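Local coordinates for protein pyridine synthase TbtD (Thermobispora bispora, PDB 5WA4) that probably catalyses the formal [4+2] aza-cycloaddition that forms the central pyridine of the thiopeptide antibiotic thiomuracin, and binds the leader peptide of its precursor, at residues E[23-28]-E[155-159]; E[147-151]-E[324-328]; E[12-18]-E[52-58]. All coordinates share one frame. Residue numbers count along the deposited sequence, not the author numbering.

Contact 1 (E[23-28]-E[155-159])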
ATOM      1  N   ASP E  23       4.746 -41.591  16.018  1.00 57.72           N
ATOM      2  CA  ASP E  23       3.721 -41.902  17.045  1.00 62.61           C
ATOM      3  C   ASP E  23       4.150 -43.090  17.926  1.00 66.69           C
ATOM      4  O   ASP E  23       3.651 -43.256  19.041  1.00 61.44           O
ATOM      5  CB  ASP E  23       2.341 -42.211  16.412  1.00 50.57           C
ATOM      6  CG  ASP E  23       1.533 -40.947  16.055  1.00 59.18           C
ATOM      7  OD1 ASP E  23       2.119 -39.854  15.960  1.00 66.51           O
ATOM      8  OD2 ASP E  23       0.306 -41.038  15.826  1.00 56.33           O
ATOM      9  N   ASP E  24       5.073 -43.915  17.421  1.00 68.11           N
ATOM     10  CA  ASP E  24       5.503 -45.118  18.137  1.00 68.77           C
ATOM     11  C   ASP E  24       6.647 -44.808  19.075  1.00 66.35           C
ATOM     12  O   ASP E  24       6.693 -45.326  20.191  1.00 68.98           O
ATOM     13  CB  ASP E  24       5.923 -46.237  17.166  1.00 73.29           C
ATOM     14  CG  ASP E  24       4.746 -47.101  16.700  1.00 71.03           C
ATOM     15  OD1 ASP E  24       3.807 -47.363  17.499  1.00 64.28           O
ATOM     16  OD2 ASP E  24       4.778 -47.507  15.516  1.00 73.59           O
ATOM     17  N   LEU E  25       7.577 -43.979  18.612  1.00 63.06           N
ATOM     18  CA  LEU E  25       8.676 -43.526  19.455  1.00 63.97           C
ATOM     19  C   LEU E  25       8.132 -42.810  20.680  1.00 64.69           C
ATOM     20  O   LEU E  25       8.687 -42.916  21.775  1.00 66.72           O
ATOM     21  CB  LEU E  25       9.618 -42.605  18.677  1.00 60.73           C
ATOM     22  CG  LEU E  25      10.585 -41.716  19.472  1.00 52.64           C
ATOM     23  CD1 LEU E  25      11.579 -42.513  20.291  1.00 53.64           C
ATOM     24  CD2 LEU E  25      11.320 -40.810  18.523  1.00 50.23           C
ATOM     25  N   ILE E  26       7.040 -42.079  20.478  1.00 65.72           N
ATOM     26  CA  ILE E  26       6.385 -41.365  21.563  1.00 66.52           C
ATOM     27  C   ILE E  26       5.939 -42.373  22.613  1.00 67.19           C
ATOM     28  O   ILE E  26       6.400 -42.323  23.759  1.00 70.63           O
ATOM     29  CB  ILE E  26       5.180 -40.509  21.043  1.00 64.79           C
ATOM     30  CG1 ILE E  26       5.682 -39.200  20.426  1.00 59.28           C
ATOM     31  CG2 ILE E  26       4.177 -40.197  22.150  1.00 52.77           C
ATOM     32  CD1 ILE E  26       4.615 -38.439  19.686  1.00 53.53           C
ATOM     33  N   LEU E  27       5.094 -43.318  22.205  1.00 64.19           N
ATOM     34  CA  LEU E  27       4.436 -44.229  23.134  1.00 62.65           C
ATOM     35  C   LEU E  27       5.329 -45.331  23.713  1.00 65.47           C
ATOM     36  O   LEU E  27       5.109 -45.759  24.841  1.00 72.92           O
ATOM     37  CB  LEU E  27       3.240 -44.875  22.442  1.00 63.62           C
ATOM     38  CG  LEU E  27       2.193 -43.899  21.923  1.00 60.28           C
ATOM     39  CD1 LEU E  27       1.044 -44.628  21.235  1.00 57.94           C
ATOM     40  CD2 LEU E  27       1.697 -43.066  23.075  1.00 60.12           C
ATOM     41  N   ASP E  28       6.312 -45.799  22.946  1.00 65.93           N
ATOM     42  CA  ASP E  28       7.064 -47.011  23.304  1.00 68.50           C
ATOM     43  C   ASP E  28       8.468 -46.712  23.802  1.00 72.08           C
ATOM     44  O   ASP E  28       9.119 -47.562  24.409  1.00 70.60           O
ATOM     45  CB  ASP E  28       7.166 -47.970  22.107  1.00 64.16           C
ATOM     46  CG  ASP E  28       5.812 -48.506  21.653  1.00 71.62           C
ATOM     47  OD1 ASP E  28       4.813 -48.340  22.392  1.00 63.39           O
ATOM     48  OD2 ASP E  28       5.759 -49.112  20.552  1.00 74.27           O
ATOM     49  N   LEU E 155      -2.923 -40.571  20.811  1.00 57.11           N
ATOM     50  CA  LEU E 155      -2.078 -41.382  19.950  1.00 57.58           C
ATOM     51  C   LEU E 155      -2.486 -42.840  20.071  1.00 65.17           C
ATOM     52  O   LEU E 155      -2.511 -43.547  19.074  1.00 61.89           O
ATOM     53  CB  LEU E 155      -0.589 -41.209  20.284  1.00 49.55           C
ATOM     54  CG  LEU E 155      -0.068 -39.796  19.963  1.00 57.62           C
ATOM     55  CD1 LEU E 155       1.437 -39.747  19.735  1.00 53.52           C
ATOM     56  CD2 LEU E 155      -0.799 -39.184  18.772  1.00 52.22           C
ATOM     57  N   GLU E 156      -2.813 -43.294  21.280  1.00 66.73           N
ATOM     58  CA  GLU E 156      -3.142 -44.708  21.455  1.00 63.15           C
ATOM     59  C   GLU E 156      -4.452 -45.001  20.732  1.00 61.85           C
ATOM     60  O   GLU E 156      -4.645 -46.088  20.180  1.00 69.28           O
ATOM     61  CB  GLU E 156      -3.207 -45.102  22.940  1.00 60.06           C
ATOM     62  CG  GLU E 156      -1.823 -45.156  23.622  1.00 73.81           C
ATOM     63  CD  GLU E 156      -1.647 -46.325  24.600  1.00 87.21           C
ATOM     64  OE1 GLU E 156      -2.008 -46.163  25.794  1.00 94.00           O
ATOM     65  OE2 GLU E 156      -1.127 -47.391  24.183  1.00 73.64           O
ATOM     66  N   ARG E 157      -5.334 -44.018  20.684  1.00 58.43           N
ATOM     67  CA  ARG E 157      -6.519 -44.147  19.856  1.00 59.62           C
ATOM     68  C   ARG E 157      -6.161 -44.118  18.364  1.00 65.23           C
ATOM     69  O   ARG E 157      -6.882 -44.644  17.525  1.00 68.23           O
ATOM     70  CB  ARG E 157      -7.514 -43.042  20.190  1.00 60.86           C
ATOM     71  CG  ARG E 157      -8.420 -43.392  21.341  1.00 62.66           C
ATOM     72  CD  ARG E 157      -9.416 -42.308  21.569  1.00 60.22           C
ATOM     73  NE  ARG E 157     -10.145 -41.982  20.348  1.00 63.49           N
ATOM     74  CZ  ARG E 157     -11.194 -42.660  19.904  1.00 62.10           C
ATOM     75  NH1 ARG E 157     -11.628 -43.712  20.579  1.00 66.95           N
ATOM     76  NH2 ARG E 157     -11.810 -42.280  18.793  1.00 65.37           N
ATOM     77  N   VAL E 158      -5.033 -43.509  18.031  1.00 66.01           N
ATOM     78  CA  VAL E 158      -4.624 -43.428  16.638  1.00 61.01           C
ATOM     79  C   VAL E 158      -4.021 -44.767  16.190  1.00 63.21           C
ATOM     80  O   VAL E 158      -4.296 -45.254  15.084  1.00 67.31           O
ATOM     81  CB  VAL E 158      -3.642 -42.246  16.439  1.00 60.16           C
ATOM     82  CG1 VAL E 158      -2.517 -42.577  15.436  1.00 52.27           C
ATOM     83  CG2 VAL E 158      -4.427 -40.959  16.076  1.00 54.28           C
ATOM     84  N   ARG E 159      -3.243 -45.373  17.078  1.00 58.76           N
ATOM     85  CA  ARG E 159      -2.547 -46.624  16.815  1.00 58.38           C
ATOM     86  C   ARG E 159      -3.534 -47.778  16.508  1.00 72.31           C
ATOM     87  O   ARG E 159      -3.170 -48.804  15.920  1.00 70.99           O
ATOM     88  CB  ARG E 159      -1.666 -46.960  18.017  1.00 51.32           C
ATOM     89  CG  ARG E 159      -0.827 -48.163  17.826  1.00 60.74           C
ATOM     90  CD  ARG E 159       0.515 -47.989  18.483  1.00 61.56           C
ATOM     91  NE  ARG E 159       0.429 -48.042  19.935  1.00 53.71           N
ATOM     92  CZ  ARG E 159       1.497 -48.157  20.722  1.00 64.68           C
ATOM     93  NH1 ARG E 159       2.716 -48.239  20.177  1.00 53.49           N
ATOM     94  NH2 ARG E 159       1.348 -48.197  22.048  1.00 60.07           N
TER
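L27 lays its CD1 methyl over one face of the R159 guanidinium, 3.6 Å from CZ. The contact is a helix-helix crossing backed by a salt-bridge network. Helix 22-35, which follows strand 9-16, meets the C-terminal part of helix 135-159. The short axes cross at -123° and approach to 10.5 Å, and 398 Å² is buried. The inner part is apolar. I26 CD1 packs on L155 CD1 at 3.4 Å, and L27 CD1 reaches L155 CB at 3.9 Å. Y152, one turn before L155, also touches I26 and L27. D23 points toward the other helix, with its OD2 3.2 Å from V158 CG1, while its OD1 forms a salt bridge to R48 of strand 44-49. The outer part is charged. D24 and D28 are one helical turn apart, so both carboxylates can reach the same arginine. D24 is shared, since its OD2 also pairs with R86. On its own helix R159 NH2 forms a salt bridge to E156 OE2 at 3.4 Å, with a weak hydrogen bond. Across the helices, R159 NH1 donates to D24 OD1 at 3.0 Å and to D28 OD1 at 3.1 Å.

Contact 2 (E[147-151]-E[324-328])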
ATOM      1  N   THR E 147      -0.778 -31.204  29.265  1.00 56.06           N
ATOM      2  CA  THR E 147      -1.552 -31.870  28.213  1.00 55.90           C
ATOM      3  C   THR E 147      -0.908 -33.155  27.661  1.00 59.54           C
ATOM      4  O   THR E 147      -1.474 -33.812  26.775  1.00 58.98           O
ATOM      5  CB  THR E 147      -1.828 -30.929  27.019  1.00 54.27           C
ATOM      6  OG1 THR E 147      -0.631 -30.231  26.663  1.00 56.69           O
ATOM      7  CG2 THR E 147      -2.903 -29.930  27.368  1.00 59.72           C
ATOM      8  N   THR E 148       0.249 -33.530  28.192  1.00 52.08           N
ATOM      9  CA  THR E 148       0.900 -34.755  27.755  1.00 54.65           C
ATOM     10  C   THR E 148       0.058 -36.057  27.854  1.00 65.05           C
ATOM     11  O   THR E 148       0.064 -36.872  26.912  1.00 64.05           O
ATOM     12  CB  THR E 148       2.175 -34.942  28.516  1.00 51.85           C
ATOM     13  OG1 THR E 148       3.107 -33.950  28.078  1.00 63.46           O
ATOM     14  CG2 THR E 148       2.735 -36.304  28.253  1.00 54.29           C
ATOM     15  N   PRO E 149      -0.671 -36.272  28.973  1.00 64.42           N
ATOM     16  CA  PRO E 149      -1.534 -37.463  28.938  1.00 59.19           C
ATOM     17  C   PRO E 149      -2.660 -37.346  27.919  1.00 55.33           C
ATOM     18  O   PRO E 149      -3.282 -38.355  27.586  1.00 62.74           O
ATOM     19  CB  PRO E 149      -2.105 -37.544  30.370  1.00 62.12           C
ATOM     20  CG  PRO E 149      -1.879 -36.198  30.966  1.00 60.36           C
ATOM     21  CD  PRO E 149      -0.635 -35.664  30.315  1.00 57.05           C
ATOM     22  N   SER E 150      -2.934 -36.141  27.438  1.00 51.72           N
ATOM     23  CA  SER E 150      -3.927 -35.990  26.384  1.00 61.65           C
ATOM     24  C   SER E 150      -3.318 -36.383  25.039  1.00 63.73           C
ATOM     25  O   SER E 150      -4.040 -36.717  24.080  1.00 61.41           O
ATOM     26  CB  SER E 150      -4.472 -34.558  26.328  1.00 56.09           C
ATOM     27  OG  SER E 150      -5.584 -34.417  27.183  1.00 52.74           O
ATOM     28  N   VAL E 151      -1.990 -36.340  24.978  1.00 55.22           N
ATOM     29  CA  VAL E 151      -1.289 -36.766  23.788  1.00 53.54           C
ATOM     30  C   VAL E 151      -1.389 -38.285  23.662  1.00 60.45           C
ATOM     31  O   VAL E 151      -1.941 -38.785  22.673  1.00 58.19           O
ATOM     32  CB  VAL E 151       0.160 -36.325  23.803  1.00 43.81           C
ATOM     33  CG1 VAL E 151       0.889 -36.875  22.608  1.00 51.42           C
ATOM     34  CG2 VAL E 151       0.219 -34.819  23.774  1.00 58.31           C
ATOM     35  N   HIS E 324      -1.349 -28.276  20.078  1.00 44.49           N
ATOM     36  CA  HIS E 324      -1.507 -29.651  20.547  1.00 41.69           C
ATOM     37  C   HIS E 324      -1.673 -30.578  19.343  1.00 48.55           C
ATOM     38  O   HIS E 324      -0.943 -31.546  19.196  1.00 48.95           O
ATOM     39  CB  HIS E 324      -2.723 -29.739  21.470  1.00 39.76           C
ATOM     40  CG  HIS E 324      -2.987 -31.100  22.061  1.00 53.67           C
ATOM     41  ND1 HIS E 324      -2.041 -31.806  22.780  1.00 53.93           N
ATOM     42  CD2 HIS E 324      -4.115 -31.857  22.081  1.00 40.62           C
ATOM     43  CE1 HIS E 324      -2.575 -32.937  23.211  1.00 48.72           C
ATOM     44  NE2 HIS E 324      -3.834 -32.989  22.807  1.00 42.50           N
ATOM     45  N   LEU E 325      -2.641 -30.266  18.480  1.00 47.83           N
ATOM     46  CA  LEU E 325      -2.919 -31.061  17.294  1.00 43.34           C
ATOM     47  C   LEU E 325      -1.648 -31.237  16.442  1.00 47.10           C
ATOM     48  O   LEU E 325      -1.394 -32.326  15.944  1.00 49.01           O
ATOM     49  CB  LEU E 325      -4.037 -30.431  16.455  1.00 33.30           C
ATOM     50  CG  LEU E 325      -5.326 -30.097  17.198  1.00 38.54           C
ATOM     51  CD1 LEU E 325      -6.347 -29.410  16.309  1.00 40.95           C
ATOM     52  CD2 LEU E 325      -5.931 -31.316  17.867  1.00 44.70           C
ATOM     53  N   THR E 326      -0.837 -30.196  16.289  1.00 47.03           N
ATOM     54  CA  THR E 326       0.441 -30.376  15.602  1.00 47.65           C
ATOM     55  C   THR E 326       1.308 -31.391  16.368  1.00 50.31           C
ATOM     56  O   THR E 326       2.090 -32.138  15.772  1.00 53.28           O
ATOM     57  CB  THR E 326       1.202 -29.019  15.407  1.00 41.28           C
ATOM     58  OG1 THR E 326       0.694 -28.351  14.247  1.00 42.00           O
ATOM     59  CG2 THR E 326       2.719 -29.227  15.226  1.00 25.96           C
ATOM     60  N   ARG E 327       1.151 -31.452  17.684  1.00 50.48           N
ATOM     61  CA  ARG E 327       1.940 -32.397  18.476  1.00 52.42           C
ATOM     62  C   ARG E 327       1.402 -33.828  18.285  1.00 56.35           C
ATOM     63  O   ARG E 327       2.121 -34.807  18.502  1.00 55.53           O
ATOM     64  CB  ARG E 327       1.906 -32.009  19.949  1.00 47.05           C
ATOM     65  CG  ARG E 327       3.083 -32.454  20.757  1.00 46.40           C
ATOM     66  CD  ARG E 327       2.845 -32.008  22.180  1.00 44.57           C
ATOM     67  NE  ARG E 327       3.793 -32.572  23.126  1.00 47.85           N
ATOM     68  CZ  ARG E 327       3.532 -32.707  24.422  1.00 52.92           C
ATOM     69  NH1 ARG E 327       2.351 -32.326  24.896  1.00 52.26           N
ATOM     70  NH2 ARG E 327       4.440 -33.228  25.240  1.00 51.86           N
ATOM     71  N   LEU E 328       0.134 -33.934  17.885  1.00 50.98           N
ATOM     72  CA  LEU E 328      -0.499 -35.225  17.614  1.00 52.13           C
ATOM     73  C   LEU E 328      -0.140 -35.774  16.224  1.00 58.55           C
ATOM     74  O   LEU E 328      -0.368 -36.950  15.943  1.00 62.85           O
ATOM     75  CB  LEU E 328      -2.024 -35.125  17.732  1.00 45.43           C
ATOM     76  CG  LEU E 328      -2.641 -34.689  19.063  1.00 44.16           C
ATOM     77  CD1 LEU E 328      -4.160 -34.778  19.008  1.00 40.94           C
ATOM     78  CD2 LEU E 328      -2.105 -35.508  20.217  1.00 44.16           C
TER
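This is a buried helix-helix contact near the centre of the chain, between the middle of helix 135-159 and the C-terminal part of helix 307-328. The short axes run at 39° to each other and come within 10.6 Å. Such a spacing is bridged by side chains, and 292 Å² is buried. V151 is central. Its CG2 methyl meets H324 CE1 at 3.4 Å, at the edge of the imidazole ring. The same methyl lies over one face of the R327 guanidinium, 3.5 Å from NH1. V151 CG1 faces L328 CD2 at 4.1 Å, which extends the apolar packing along the helices. S150 CB lies 3.9 Å from H324 NE2. H324 also stacks on W249 of helix 244-265, a helix that touches T147 and S150 as well.

The packing belongs to the helical part of this lantibiotic dehydratase C-terminal family fold, where it borders the antiparallel sheet. F46 of strand 44-49 touches T148 and V151 and makes a cation-pi contact with R327.

The backbone of 147-151 is kinked. P149 N has no hydrogen to give, and S150 N makes only a weak bond to T147 O at 2.8 Å. The T148 and T147 hydroxyls bond back along their own helix, T148 OG1 to Y144 O and T147 OG1 to F143 O and Y144 O. R327 is extended, with chi1 to chi3 all t, and so spans the gap. Its NH1 bonds to Y144 O, and its NH2 donates to T148 OG1 at 3.2 Å with an angle of 158°.

Contact 3 (E[12-18]-E[52-58])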
ATOM      1  N   ARG E  12      17.465 -29.852  27.740  1.00 74.02           N
ATOM      2  CA  ARG E  12      17.053 -30.214  26.389  1.00 72.32           C
ATOM      3  C   ARG E  12      17.658 -31.524  25.897  1.00 73.81           C
ATOM      4  O   ARG E  12      18.828 -31.820  26.140  1.00 73.95           O
ATOM      5  CB  ARG E  12      17.414 -29.099  25.415  1.00 71.51           C
ATOM      6  CG  ARG E  12      16.676 -27.813  25.665  1.00 78.23           C
ATOM      7  CD  ARG E  12      17.070 -26.765  24.650  1.00 83.18           C
ATOM      8  NE  ARG E  12      18.422 -26.270  24.876  1.00 78.97           N
ATOM      9  CZ  ARG E  12      19.052 -25.460  24.038  1.00 84.72           C
ATOM     10  NH1 ARG E  12      18.443 -25.065  22.926  1.00 84.51           N
ATOM     11  NH2 ARG E  12      20.282 -25.042  24.307  1.00 85.75           N
ATOM     12  N   PHE E  13      16.846 -32.301  25.188  1.00 71.96           N
ATOM     13  CA  PHE E  13      17.329 -33.510  24.543  1.00 70.46           C
ATOM     14  C   PHE E  13      16.877 -33.555  23.092  1.00 67.67           C
ATOM     15  O   PHE E  13      15.760 -33.141  22.770  1.00 66.22           O
ATOM     16  CB  PHE E  13      16.843 -34.747  25.300  1.00 73.56           C
ATOM     17  CG  PHE E  13      17.608 -35.015  26.569  1.00 79.30           C
ATOM     18  CD1 PHE E  13      18.870 -35.584  26.524  1.00 79.38           C
ATOM     19  CD2 PHE E  13      17.074 -34.684  27.804  1.00 76.76           C
ATOM     20  CE1 PHE E  13      19.583 -35.824  27.689  1.00 79.33           C
ATOM     21  CE2 PHE E  13      17.782 -34.925  28.970  1.00 76.10           C
ATOM     22  CZ  PHE E  13      19.039 -35.491  28.911  1.00 80.47           C
ATOM     23  N   ARG E  14      17.754 -34.047  22.218  1.00 66.69           N
ATOM     24  CA  ARG E  14      17.414 -34.240  20.819  1.00 59.12           C
ATOM     25  C   ARG E  14      17.390 -35.735  20.431  1.00 70.09           C
ATOM     26  O   ARG E  14      18.419 -36.409  20.492  1.00 73.27           O
ATOM     27  CB  ARG E  14      18.399 -33.495  19.921  1.00 55.86           C
ATOM     28  CG  ARG E  14      17.937 -33.467  18.465  1.00 60.93           C
ATOM     29  CD  ARG E  14      18.996 -33.070  17.456  1.00 52.12           C
ATOM     30  NE  ARG E  14      18.535 -33.397  16.107  1.00 60.46           N
ATOM     31  CZ  ARG E  14      17.952 -32.539  15.270  1.00 60.08           C
ATOM     32  NH1 ARG E  14      17.757 -31.277  15.636  1.00 68.24           N
ATOM     33  NH2 ARG E  14      17.565 -32.940  14.066  1.00 52.29           N
ATOM     34  N   VAL E  15      16.222 -36.238  20.025  1.00 59.04           N
ATOM     35  CA  VAL E  15      16.075 -37.609  19.527  1.00 63.01           C
ATOM     36  C   VAL E  15      15.774 -37.684  18.023  1.00 60.25           C
ATOM     37  O   VAL E  15      14.625 -37.499  17.622  1.00 60.52           O
ATOM     38  CB  VAL E  15      14.924 -38.336  20.249  1.00 64.94           C
ATOM     39  CG1 VAL E  15      14.894 -39.810  19.862  1.00 56.81           C
ATOM     40  CG2 VAL E  15      15.033 -38.143  21.748  1.00 66.65           C
ATOM     41  N   ASP E  16      16.778 -37.977  17.196  1.00 60.06           N
ATOM     42  CA  ASP E  16      16.571 -38.104  15.743  1.00 57.90           C
ATOM     43  C   ASP E  16      15.862 -39.405  15.337  1.00 60.32           C
ATOM     44  O   ASP E  16      16.229 -40.495  15.775  1.00 62.46           O
ATOM     45  CB  ASP E  16      17.908 -38.011  15.001  1.00 62.37           C
ATOM     46  CG  ASP E  16      18.555 -36.640  15.124  1.00 59.52           C
ATOM     47  OD1 ASP E  16      19.277 -36.398  16.119  1.00 61.80           O
ATOM     48  OD2 ASP E  16      18.356 -35.813  14.216  1.00 53.93           O
ATOM     49  N   TYR E  17      14.854 -39.288  14.483  1.00 53.86           N
ATOM     50  CA  TYR E  17      14.083 -40.450  14.071  1.00 53.54           C
ATOM     51  C   TYR E  17      13.398 -40.142  12.743  1.00 49.30           C
ATOM     52  O   TYR E  17      12.181 -40.013  12.667  1.00 44.67           O
ATOM     53  CB  TYR E  17      13.084 -40.791  15.159  1.00 54.76           C
ATOM     54  CG  TYR E  17      12.514 -42.185  15.154  1.00 57.13           C
ATOM     55  CD1 TYR E  17      13.328 -43.308  15.279  1.00 53.82           C
ATOM     56  CD2 TYR E  17      11.142 -42.372  15.080  1.00 60.44           C
ATOM     57  CE1 TYR E  17      12.780 -44.575  15.300  1.00 62.21           C
ATOM     58  CE2 TYR E  17      10.576 -43.633  15.098  1.00 63.59           C
ATOM     59  CZ  TYR E  17      11.389 -44.734  15.214  1.00 68.22           C
ATOM     60  OH  TYR E  17      10.783 -45.978  15.235  1.00 58.22           O
ATOM     61  N   HIS E  18      14.212 -40.026  11.700  1.00 48.04           N
ATOM     62  CA  HIS E  18      13.793 -39.457  10.421  1.00 54.91           C
ATOM     63  C   HIS E  18      12.576 -40.092   9.738  1.00 57.46           C
ATOM     64  O   HIS E  18      11.575 -39.417   9.490  1.00 63.55           O
ATOM     65  CB  HIS E  18      14.980 -39.492   9.459  1.00 53.32           C
ATOM     66  CG  HIS E  18      16.177 -38.754   9.974  1.00 50.75           C
ATOM     67  ND1 HIS E  18      17.444 -38.948   9.472  1.00 56.49           N
ATOM     68  CD2 HIS E  18      16.288 -37.817  10.940  1.00 51.99           C
ATOM     69  CE1 HIS E  18      18.291 -38.160  10.113  1.00 54.20           C
ATOM     70  NE2 HIS E  18      17.620 -37.463  11.006  1.00 56.28           N
ATOM     71  N   ARG E  52      17.159 -30.178  10.607  1.00 48.59           N
ATOM     72  CA  ARG E  52      18.209 -31.193  10.553  1.00 51.01           C
ATOM     73  C   ARG E  52      17.634 -32.605  10.622  1.00 52.00           C
ATOM     74  O   ARG E  52      18.308 -33.531  11.070  1.00 51.24           O
ATOM     75  CB  ARG E  52      19.214 -30.981  11.682  1.00 50.21           C
ATOM     76  CG  ARG E  52      19.797 -29.595  11.708  1.00 54.45           C
ATOM     77  CD  ARG E  52      21.271 -29.666  12.021  1.00 56.32           C
ATOM     78  NE  ARG E  52      21.499 -30.306  13.313  1.00 59.85           N
ATOM     79  CZ  ARG E  52      22.652 -30.860  13.665  1.00 64.25           C
ATOM     80  NH1 ARG E  52      23.672 -30.861  12.793  1.00 61.72           N
ATOM     81  NH2 ARG E  52      22.779 -31.428  14.868  1.00 52.79           N
ATOM     82  N   GLY E  53      16.381 -32.756  10.192  1.00 48.05           N
ATOM     83  CA  GLY E  53      15.747 -34.056  10.114  1.00 45.06           C
ATOM     84  C   GLY E  53      14.685 -34.253  11.173  1.00 53.52           C
ATOM     85  O   GLY E  53      14.914 -33.911  12.337  1.00 47.14           O
ATOM     86  N   PRO E  54      13.545 -34.858  10.776  1.00 54.79           N
ATOM     87  CA  PRO E  54      12.370 -35.085  11.621  1.00 51.86           C
ATOM     88  C   PRO E  54      12.834 -35.601  12.957  1.00 54.53           C
ATOM     89  O   PRO E  54      13.535 -36.610  12.967  1.00 56.39           O
ATOM     90  CB  PRO E  54      11.581 -36.166  10.868  1.00 43.98           C
ATOM     91  CG  PRO E  54      12.076 -36.108   9.497  1.00 41.74           C
ATOM     92  CD  PRO E  54      13.511 -35.716   9.582  1.00 44.77           C
ATOM     93  N   HIS E  55      12.513 -34.918  14.049  1.00 56.46           N
ATOM     94  CA  HIS E  55      13.007 -35.364  15.342  1.00 54.94           C
ATOM     95  C   HIS E  55      12.102 -34.966  16.452  1.00 52.96           C
ATOM     96  O   HIS E  55      11.048 -34.387  16.222  1.00 56.86           O
ATOM     97  CB  HIS E  55      14.401 -34.823  15.622  1.00 52.54           C
ATOM     98  CG  HIS E  55      14.462 -33.337  15.753  1.00 56.78           C
ATOM     99  ND1 HIS E  55      14.854 -32.518  14.715  1.00 56.43           N
ATOM    100  CD2 HIS E  55      14.222 -32.520  16.808  1.00 58.53           C
ATOM    101  CE1 HIS E  55      14.831 -31.259  15.118  1.00 57.42           C
ATOM    102  NE2 HIS E  55      14.459 -31.234  16.383  1.00 55.86           N
ATOM    103  N   LEU E  56      12.515 -35.320  17.662  1.00 53.28           N
ATOM    104  CA  LEU E  56      11.778 -34.976  18.859  1.00 54.69           C
ATOM    105  C   LEU E  56      12.654 -34.130  19.728  1.00 55.89           C
ATOM    106  O   LEU E  56      13.861 -34.357  19.812  1.00 56.74           O
ATOM    107  CB  LEU E  56      11.316 -36.213  19.632  1.00 55.59           C
ATOM    108  CG  LEU E  56      10.060 -36.886  19.092  1.00 57.08           C
ATOM    109  CD1 LEU E  56       9.370 -37.743  20.160  1.00 55.42           C
ATOM    110  CD2 LEU E  56       9.120 -35.819  18.526  1.00 55.98           C
ATOM    111  N   ARG E  57      12.035 -33.138  20.359  1.00 58.44           N
ATOM    112  CA  ARG E  57      12.716 -32.303  21.332  1.00 52.87           C
ATOM    113  C   ARG E  57      12.147 -32.651  22.688  1.00 52.62           C
ATOM    114  O   ARG E  57      10.935 -32.505  22.904  1.00 52.21           O
ATOM    115  CB  ARG E  57      12.537 -30.817  20.997  1.00 48.64           C
ATOM    116  CG  ARG E  57      13.788 -30.178  20.438  1.00 46.10           C
ATOM    117  CD  ARG E  57      13.690 -29.818  18.969  1.00 49.74           C
ATOM    118  NE  ARG E  57      13.185 -28.470  18.723  1.00 54.20           N
ATOM    119  CZ  ARG E  57      13.801 -27.529  17.998  1.00 54.40           C
ATOM    120  NH1 ARG E  57      14.989 -27.741  17.447  1.00 47.96           N
ATOM    121  NH2 ARG E  57      13.228 -26.347  17.855  1.00 51.73           N
ATOM    122  N   ILE E  58      12.992 -33.160  23.588  1.00 50.94           N
ATOM    123  CA  ILE E  58      12.525 -33.450  24.951  1.00 64.20           C
ATOM    124  C   ILE E  58      12.960 -32.368  25.962  1.00 65.34           C
ATOM    125  O   ILE E  58      14.137 -31.982  26.041  1.00 58.84           O
ATOM    126  CB  ILE E  58      13.007 -34.838  25.446  1.00 65.59           C
ATOM    127  CG1 ILE E  58      12.346 -35.954  24.631  1.00 61.32           C
ATOM    128  CG2 ILE E  58      12.660 -35.037  26.923  1.00 57.62           C
ATOM    129  CD1 ILE E  58      13.096 -37.240  24.676  1.00 59.58           C
TER
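V15 and I58 form the apolar centre, with V15 CG2 3.6 Å from I58 CD1. They lie on one face of an antiparallel sheet, where strands 9-16 and 55-62 are the two inner neighbours of four. F13 and L56 share this face. F13 CB meets I58 CB at 3.8 Å, and V15 CB meets L56 CB at 4.2 Å. Helix 22-35 packs here through M22, L25 and F34. The strands are joined at two hydrogen-bonded pairs. F13 N to I58 O and I58 N to F13 O are both 2.9 Å; V15 N to L56 O and L56 N to V15 O are both 3.0 Å. Beyond D16 the pairing fades into one weak bond, from Y17 N to P54 O at 3.3 Å.

The other face carries R14, D16, H55 and R57. The R14 guanidinium lies over one face of the H55 ring. R14 NH2 is 2.8 Å from H55 ND1, but the angle is too poor for a hydrogen bond. R14 also bonds to R51 O, and D16 OD1 bonds to S118 OG. At the turn, G53 has phi/psi 108/138, and a CB there would clash with H18 NE2. P54 packs its CD 3.7 Å from H18 CD2, while W117 meets the H18 ring edge-to-face. H55 ND1 donates to G53 O at 2.8 Å, and R14 NH2 forms a salt bridge to D16 OD2 at 3.0 Å.

Overall arrangement
Contact 3 joins the two inner strands of the four-stranded sheet. Helix 22-35 follows strand 9-16 and carries residues 23-28 of contact 1. Contacts 1 and 3 have centres about 16 Å apart and touch where L25 packs on V15, Y17 and L56. Contacts 1 and 2 share helix 135-159, with centres about 11 Å apart, and meet where L155 packs on L328. Contacts 2 and 3 do not touch, with nearest atoms about 7 Å apart. Along the chain, contact 1 alternates with each of the others, while contact 3 closes before contact 2 opens. Contact 1 thus joins helix 22-35, which packs on the sheet, to helix 135-159, which contact 2 ties to helix 307-328.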